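Local coordinates for protein interleukin-15 receptor alpha chain (Mus musculus, PDB 2PSM) that binds the cytokine interleukin-15 through its extracellular sushi domain and probably presents it to signalling receptor subunits in cis or in trans, at residues Thr47-Glu52 / Trp64-Lys70; Cys37-Arg43 / Leu69-Pro75. All coordinates share one frame. Numbering follows the deposited sequence.

Interaction 1: Thr47-Glu52 / Trp64-Lys70; sequences TSTLIE and WTTPSLK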
loop_
_atom_site.group_PDB
_atom_site.type_symbol
_atom_site.label_atom_id
_atom_site.label_comp_id
_atom_site.label_asym_id
_atom_site.label_seq_id
_atom_site.Cartn_x
_atom_site.Cartn_y
_atom_site.Cartn_z
ATOM N N THR B 47 -2.784 -5.138 -2.862
ATOM C CA THR B 47 -3.545 -6.082 -2.049
ATOM C C THR B 47 -2.862 -6.229 -0.687
ATOM O O THR B 47 -1.668 -5.973 -0.551
ATOM C CB THR B 47 -3.695 -7.487 -2.738
ATOM O OG1 THR B 47 -2.420 -8.133 -2.846
ATOM C CG2 THR B 47 -4.296 -7.327 -4.139
ATOM N N SER B 48 -3.633 -6.653 0.308
ATOM C CA SER B 48 -3.166 -6.782 1.680
ATOM C C SER B 48 -3.150 -8.215 2.210
ATOM O O SER B 48 -4.032 -9.015 1.891
ATOM C CB SER B 48 -4.063 -5.900 2.570
ATOM O OG SER B 48 -3.973 -6.235 3.939
ATOM N N THR B 49 -2.141 -8.534 3.016
ATOM C CA THR B 49 -2.035 -9.866 3.620
ATOM C C THR B 49 -2.743 -9.876 4.979
ATOM O O THR B 49 -2.805 -10.903 5.651
ATOM C CB THR B 49 -0.567 -10.258 3.896
ATOM O OG1 THR B 49 0.054 -9.248 4.708
ATOM C CG2 THR B 49 0.207 -10.430 2.603
ATOM N N LEU B 50 -3.284 -8.730 5.370
ATOM C CA LEU B 50 -3.920 -8.582 6.675
ATOM C C LEU B 50 -5.397 -8.900 6.866
ATOM O O LEU B 50 -6.221 -8.586 6.029
ATOM C CB LEU B 50 -3.714 -7.145 7.182
ATOM C CG LEU B 50 -4.351 -6.832 8.545
ATOM C CD1 LEU B 50 -3.463 -7.393 9.659
ATOM C CD2 LEU B 50 -4.515 -5.324 8.722
ATOM N N ILE B 51 -5.703 -9.516 8.006
ATOM C CA ILE B 51 -7.074 -9.778 8.416
ATOM C C ILE B 51 -7.081 -9.464 9.903
ATOM O O ILE B 51 -6.108 -9.733 10.604
ATOM C CB ILE B 51 -7.535 -11.232 8.202
ATOM C CG1 ILE B 51 -6.612 -12.219 8.921
ATOM C CG2 ILE B 51 -7.646 -11.517 6.715
ATOM C CD1 ILE B 51 -7.103 -13.658 8.806
ATOM N N GLU B 52 -8.157 -8.855 10.378
ATOM C CA GLU B 52 -8.261 -8.509 11.786
ATOM C C GLU B 52 -9.534 -9.105 12.354
ATOM O O GLU B 52 -10.555 -9.153 11.669
ATOM C CB GLU B 52 -8.300 -6.992 11.972
ATOM C CG GLU B 52 -8.272 -6.567 13.433
ATOM C CD GLU B 52 -8.281 -5.063 13.608
ATOM O OE1 GLU B 52 -7.586 -4.374 12.828
ATOM O OE2 GLU B 52 -8.970 -4.573 14.535
ATOM N N TRP B 64 -13.385 -12.466 11.049
ATOM C CA TRP B 64 -12.196 -11.903 10.438
ATOM C C TRP B 64 -12.628 -10.943 9.341
ATOM O O TRP B 64 -13.610 -11.204 8.638
ATOM C CB TRP B 64 -11.345 -13.010 9.818
ATOM C CG TRP B 64 -10.656 -13.881 10.811
ATOM C CD1 TRP B 64 -10.933 -15.192 11.089
ATOM C CD2 TRP B 64 -9.552 -13.517 11.645
ATOM N NE1 TRP B 64 -10.064 -15.666 12.044
ATOM C CE2 TRP B 64 -9.207 -14.661 12.404
ATOM C CE3 TRP B 64 -8.817 -12.338 11.823
ATOM C CZ2 TRP B 64 -8.160 -14.656 13.330
ATOM C CZ3 TRP B 64 -7.771 -12.336 12.743
ATOM C CH2 TRP B 64 -7.453 -13.487 13.486
ATOM N N THR B 65 -11.918 -9.826 9.204
ATOM C CA THR B 65 -12.241 -8.876 8.146
ATOM C C THR B 65 -11.954 -9.597 6.835
ATOM O O THR B 65 -11.186 -10.554 6.811
ATOM C CB THR B 65 -11.370 -7.614 8.227
ATOM O OG1 THR B 65 -10.004 -7.988 8.426
ATOM C CG2 THR B 65 -11.826 -6.730 9.370
ATOM N N THR B 66 -12.568 -9.146 5.747
ATOM C CA THR B 66 -12.368 -9.790 4.452
ATOM C C THR B 66 -11.028 -9.400 3.823
ATOM O O THR B 66 -10.766 -8.223 3.570
ATOM C CB THR B 66 -13.496 -9.424 3.486
ATOM O OG1 THR B 66 -14.748 -9.825 4.054
ATOM C CG2 THR B 66 -13.309 -10.131 2.155
ATOM N N PRO B 67 -10.164 -10.394 3.557
ATOM C CA PRO B 67 -8.853 -10.129 2.959
ATOM C C PRO B 67 -8.934 -9.729 1.485
ATOM O O PRO B 67 -9.826 -10.169 0.759
ATOM C CB PRO B 67 -8.108 -11.450 3.173
ATOM C CG PRO B 67 -9.201 -12.466 3.046
ATOM C CD PRO B 67 -10.343 -11.835 3.826
ATOM N N SER B 68 -8.010 -8.881 1.050
ATOM C CA SER B 68 -7.990 -8.454 -0.343
ATOM C C SER B 68 -6.784 -9.080 -1.017
ATOM O O SER B 68 -6.537 -8.855 -2.200
ATOM C CB SER B 68 -7.887 -6.930 -0.443
ATOM O OG SER B 68 -6.627 -6.479 0.021
ATOM N N LEU B 69 -6.045 -9.877 -0.251
ATOM C CA LEU B 69 -4.840 -10.529 -0.739
ATOM C C LEU B 69 -4.959 -11.294 -2.047
ATOM O O LEU B 69 -5.924 -12.015 -2.295
ATOM C CB LEU B 69 -4.289 -11.494 0.311
ATOM C CG LEU B 69 -3.036 -12.253 -0.154
ATOM C CD1 LEU B 69 -1.893 -11.256 -0.387
ATOM C CD2 LEU B 69 -2.645 -13.298 0.888
ATOM N N LYS B 70 -3.930 -11.143 -2.863
ATOM C CA LYS B 70 -3.830 -11.828 -4.136
ATOM C C LYS B 70 -2.355 -12.196 -4.268
ATOM O O LYS B 70 -1.488 -11.320 -4.273
ATOM C CB LYS B 70 -4.265 -10.901 -5.267
ATOM C CG LYS B 70 -3.869 -11.342 -6.661
ATOM C CD LYS B 70 -4.625 -12.572 -7.130
ATOM C CE LYS B 70 -4.313 -12.861 -8.592
ATOM N NZ LYS B 70 -5.113 -14.006 -9.112
HETATM O O HOH W 1 -6.346 -8.495 3.278
#
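Running in nearly opposite directions (166° apart), Thr47-Glu52 and Trp64-Lys70 are joined by direct hydrogen bonds at their two ends and by a water between them. At the Glu52 end the backbone is satisfied in both senses: Glu52 N donates to Thr65 OG1 (2.8 Å) and Glu52 O accepts from Thr65 N (2.9 Å). Here a threonine hydroxyl stands in for a strand carbonyl. At the other end Ser48 N donates to Ser68 OG (3.0 Å), while Lys70 N makes a weak bond to Thr47 OG1 (3.4 Å), a hydroxyl also bonded to Lys44 O. In the gap, water 1 donates to Ser48 O (2.7 Å) and Leu50 O (2.8 Å) and accepts from Ser68 N (2.8 Å). Ser48 OG accepts from Leu50 N (3.0 Å), forming an ST turn, and also bonds an acidic side chain of the interleukin-15 chain. Thr49 OG1 is bonded to Arg34 NH1.

Apolar packing centres on Ile51. Its CD1 sits over one face of Trp64, 4.0 Å from the centroid of the six-membered ring, in a CH-pi contact, and its CG2 meets Pro67 CB at 3.6 Å.

The 64-70 loop thus carries on past strand 61-64 alongside residues 47-49 and the start of strand 50-56, whose other neighbour is strand 32-37: Thr49 and Ile51 make backbone hydrogen bonds with Tyr35 and Glu33, Ile51 and Leu69 both pack on Tyr35, and Trp64 reaches Cys11 and Cys53 of a disulfide, its NE1 bonded to Pro12 O.

Interaction 2: Cys37-Arg43 / Leu69-Pro75; sequences CNSGFKR and LKCIRDP
Cys37, at the end of strand 32-37, uses an m rotamer to form a disulfide with Cys71, also m: SG to SG is 2.0 Å and chi3 is -86°. The Cys37 SG also touches Leu69 CD1 at 4.1 Å. The chain then reverses through a type II beta turn from Asn38 to Phe41, closed by Phe41 N to Asn38 O at 2.9 Å, with Gly40 at positive phi (99/-11). Gly40 O accepts from Asp74 N (2.9 Å).

Strand 41-43 now pairs antiparallel with strand 71-73, the short axes approaching to 4.2 Å with 137° between their directions, a strongly twisted pair. Phe41 faces Arg73 as a non-hydrogen-bonded pair (CA-CA 4.4 Å), its m side chain laying CE1 3.9 Å from Arg73 CG and its ring stacked on His19. Lys42 and Ile72 are the hydrogen-bonded pair (CA-CA 5.3 Å): Lys42 N to Ile72 O is 2.6 Å, Ile72 N to Lys42 O 2.9 Å. Lys42 NZ stays 4.3 Å from Asp74 OD2, beyond salt-bridge range; the Asp74 carboxylate is instead bonded through OD1 to Ser76 OG. Arg43 opposes Cys71, non-hydrogen-bonded (CA-CA 4.7 Å); its CG packs on Leu69 CD1 (3.9 Å), while its NH2 leaves this contact to pair with acidic side chains of the interleukin-15 chain.

Cys37-Cys71 is the second-to-fourth cysteine disulfide of the sushi (SCR) fold, here beside a short two-stranded antiparallel sheet near the C-terminal end.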
loop_
_atom_site.group_PDB
_atom_site.type_symbol
_atom_site.label_atom_id
_atom_site.label_comp_id
_atom_site.label_asym_id
_atom_site.label_seq_id
_atom_site.Cartn_x
_atom_site.Cartn_y
_atom_site.Cartn_z
ATOM N N CYS B 37 2.338 -15.393 1.359
ATOM C CA CYS B 37 2.282 -16.038 0.055
ATOM C C CYS B 37 3.318 -17.162 0.007
ATOM O O CYS B 37 4.408 -17.047 0.579
ATOM C CB CYS B 37 2.543 -15.031 -1.076
ATOM S SG CYS B 37 1.251 -13.765 -1.371
ATOM N N ASN B 38 2.962 -18.257 -0.662
ATOM C CA ASN B 38 3.847 -19.411 -0.778
ATOM C C ASN B 38 5.112 -19.062 -1.556
ATOM O O ASN B 38 5.120 -18.130 -2.362
ATOM C CB ASN B 38 3.130 -20.577 -1.483
ATOM C CG ASN B 38 1.971 -21.153 -0.666
ATOM O OD1 ASN B 38 1.885 -20.958 0.547
ATOM N ND2 ASN B 38 1.086 -21.885 -1.337
ATOM N N SER B 39 6.177 -19.817 -1.310
ATOM C CA SER B 39 7.446 -19.605 -1.997
ATOM C C SER B 39 7.201 -19.665 -3.501
ATOM O O SER B 39 6.545 -20.578 -3.994
ATOM C CB SER B 39 8.454 -20.684 -1.584
ATOM O OG SER B 39 9.659 -20.560 -2.318
ATOM N N GLY B 40 7.732 -18.686 -4.222
ATOM C CA GLY B 40 7.543 -18.626 -5.658
ATOM C C GLY B 40 6.437 -17.648 -6.023
ATOM O O GLY B 40 6.276 -17.305 -7.187
ATOM N N PHE B 41 5.683 -17.193 -5.024
ATOM C CA PHE B 41 4.574 -16.253 -5.234
ATOM C C PHE B 41 4.798 -14.933 -4.479
ATOM O O PHE B 41 5.494 -14.902 -3.465
ATOM C CB PHE B 41 3.255 -16.902 -4.778
ATOM C CG PHE B 41 2.854 -18.100 -5.602
ATOM C CD1 PHE B 41 2.177 -17.940 -6.799
ATOM C CD2 PHE B 41 3.201 -19.385 -5.196
ATOM C CE1 PHE B 41 1.850 -19.039 -7.593
ATOM C CE2 PHE B 41 2.881 -20.496 -5.980
ATOM C CZ PHE B 41 2.203 -20.322 -7.183
ATOM N N LYS B 42 4.198 -13.851 -4.971
ATOM C CA LYS B 42 4.345 -12.531 -4.347
ATOM C C LYS B 42 3.007 -11.841 -4.116
ATOM O O LYS B 42 2.090 -11.952 -4.933
ATOM C CB LYS B 42 5.199 -11.606 -5.228
ATOM C CG LYS B 42 6.686 -11.917 -5.267
ATOM C CD LYS B 42 7.332 -11.693 -3.919
ATOM C CE LYS B 42 8.840 -11.853 -4.008
ATOM N NZ LYS B 42 9.460 -11.908 -2.652
ATOM N N ARG B 43 2.908 -11.116 -3.004
ATOM C CA ARG B 43 1.692 -10.368 -2.687
ATOM C C ARG B 43 1.540 -9.347 -3.812
ATOM O O ARG B 43 2.461 -8.566 -4.080
ATOM C CB ARG B 43 1.842 -9.632 -1.350
ATOM C CG ARG B 43 0.791 -8.542 -1.122
ATOM C CD ARG B 43 1.005 -7.820 0.203
ATOM N NE ARG B 43 2.202 -6.976 0.179
ATOM C CZ ARG B 43 2.279 -5.791 -0.422
ATOM N NH1 ARG B 43 1.231 -5.283 -1.054
ATOM N NH2 ARG B 43 3.415 -5.111 -0.399
ATOM N N LEU B 69 -6.045 -9.877 -0.251
ATOM C CA LEU B 69 -4.840 -10.529 -0.739
ATOM C C LEU B 69 -4.959 -11.294 -2.047
ATOM O O LEU B 69 -5.924 -12.015 -2.295
ATOM C CB LEU B 69 -4.289 -11.494 0.311
ATOM C CG LEU B 69 -3.036 -12.253 -0.154
ATOM C CD1 LEU B 69 -1.893 -11.256 -0.387
ATOM C CD2 LEU B 69 -2.645 -13.298 0.888
ATOM N N LYS B 70 -3.930 -11.143 -2.863
ATOM C CA LYS B 70 -3.830 -11.828 -4.136
ATOM C C LYS B 70 -2.355 -12.196 -4.268
ATOM O O LYS B 70 -1.488 -11.320 -4.273
ATOM C CB LYS B 70 -4.265 -10.901 -5.267
ATOM C CG LYS B 70 -3.869 -11.342 -6.661
ATOM C CD LYS B 70 -4.625 -12.572 -7.130
ATOM C CE LYS B 70 -4.313 -12.861 -8.592
ATOM N NZ LYS B 70 -5.113 -14.006 -9.112
ATOM N N CYS B 71 -2.072 -13.497 -4.332
ATOM C CA CYS B 71 -0.700 -13.965 -4.469
ATOM C C CYS B 71 -0.445 -14.386 -5.910
ATOM O O CYS B 71 -1.043 -15.350 -6.401
ATOM C CB CYS B 71 -0.438 -15.149 -3.543
ATOM S SG CYS B 71 -0.477 -14.792 -1.762
ATOM N N ILE B 72 0.447 -13.665 -6.583
ATOM C CA ILE B 72 0.774 -13.966 -7.968
ATOM C C ILE B 72 2.192 -14.519 -8.116
ATOM O O ILE B 72 3.022 -14.401 -7.212
ATOM C CB ILE B 72 0.655 -12.709 -8.856
ATOM C CG1 ILE B 72 1.678 -11.660 -8.413
ATOM C CG2 ILE B 72 -0.761 -12.145 -8.769
ATOM C CD1 ILE B 72 1.899 -10.531 -9.421
ATOM N N ARG B 73 2.460 -15.115 -9.272
ATOM C CA ARG B 73 3.768 -15.679 -9.559
ATOM C C ARG B 73 4.845 -14.612 -9.485
ATOM O O ARG B 73 4.739 -13.563 -10.121
ATOM C CB ARG B 73 3.776 -16.308 -10.951
ATOM C CG ARG B 73 2.882 -17.527 -11.074
ATOM C CD ARG B 73 3.013 -18.174 -12.442
ATOM N NE ARG B 73 2.233 -19.405 -12.525
ATOM C CZ ARG B 73 2.201 -20.200 -13.590
ATOM N NH1 ARG B 73 2.908 -19.897 -14.670
ATOM N NH2 ARG B 73 1.463 -21.303 -13.571
ATOM N N ASP B 74 5.876 -14.885 -8.694
ATOM C CA ASP B 74 7.000 -13.970 -8.541
ATOM C C ASP B 74 7.488 -13.608 -9.947
ATOM O O ASP B 74 7.922 -14.478 -10.697
ATOM C CB ASP B 74 8.121 -14.664 -7.769
ATOM C CG ASP B 74 9.269 -13.735 -7.445
ATOM O OD1 ASP B 74 9.521 -12.798 -8.233
ATOM O OD2 ASP B 74 9.925 -13.950 -6.406
ATOM N N PRO B 75 7.425 -12.319 -10.321
ATOM C CA PRO B 75 7.864 -11.877 -11.648
ATOM C C PRO B 75 9.346 -12.140 -11.903
ATOM O O PRO B 75 9.762 -12.322 -13.047
ATOM C CB PRO B 75 7.552 -10.380 -11.638
ATOM C CG PRO B 75 6.452 -10.253 -10.625
ATOM C CD PRO B 75 6.912 -11.180 -9.541
#

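In the fold
The two contacts, with centres about 14 Å apart, follow one another along the elongated sushi domain and share Leu69 and Lys70, where the chain passes from the loop of interaction 1 into strand 71-73 of interaction 2. They touch directly where Thr49 CG2 packs 3.6 Å from Arg43 CD, and Arg43 NH1 bonds Thr47 O. Interaction 1 lies close to the centre of the chain, with the Cys11-Cys53 disulfide beside Trp64; interaction 2 contains the second disulfide, Cys37-Cys71. Both contribute to the cytokine interface: Ser48 OG hydrogen-bonds an acidic side chain of the interleukin-15 chain, and Arg43 NH2 forms salt bridges with acidic groups there.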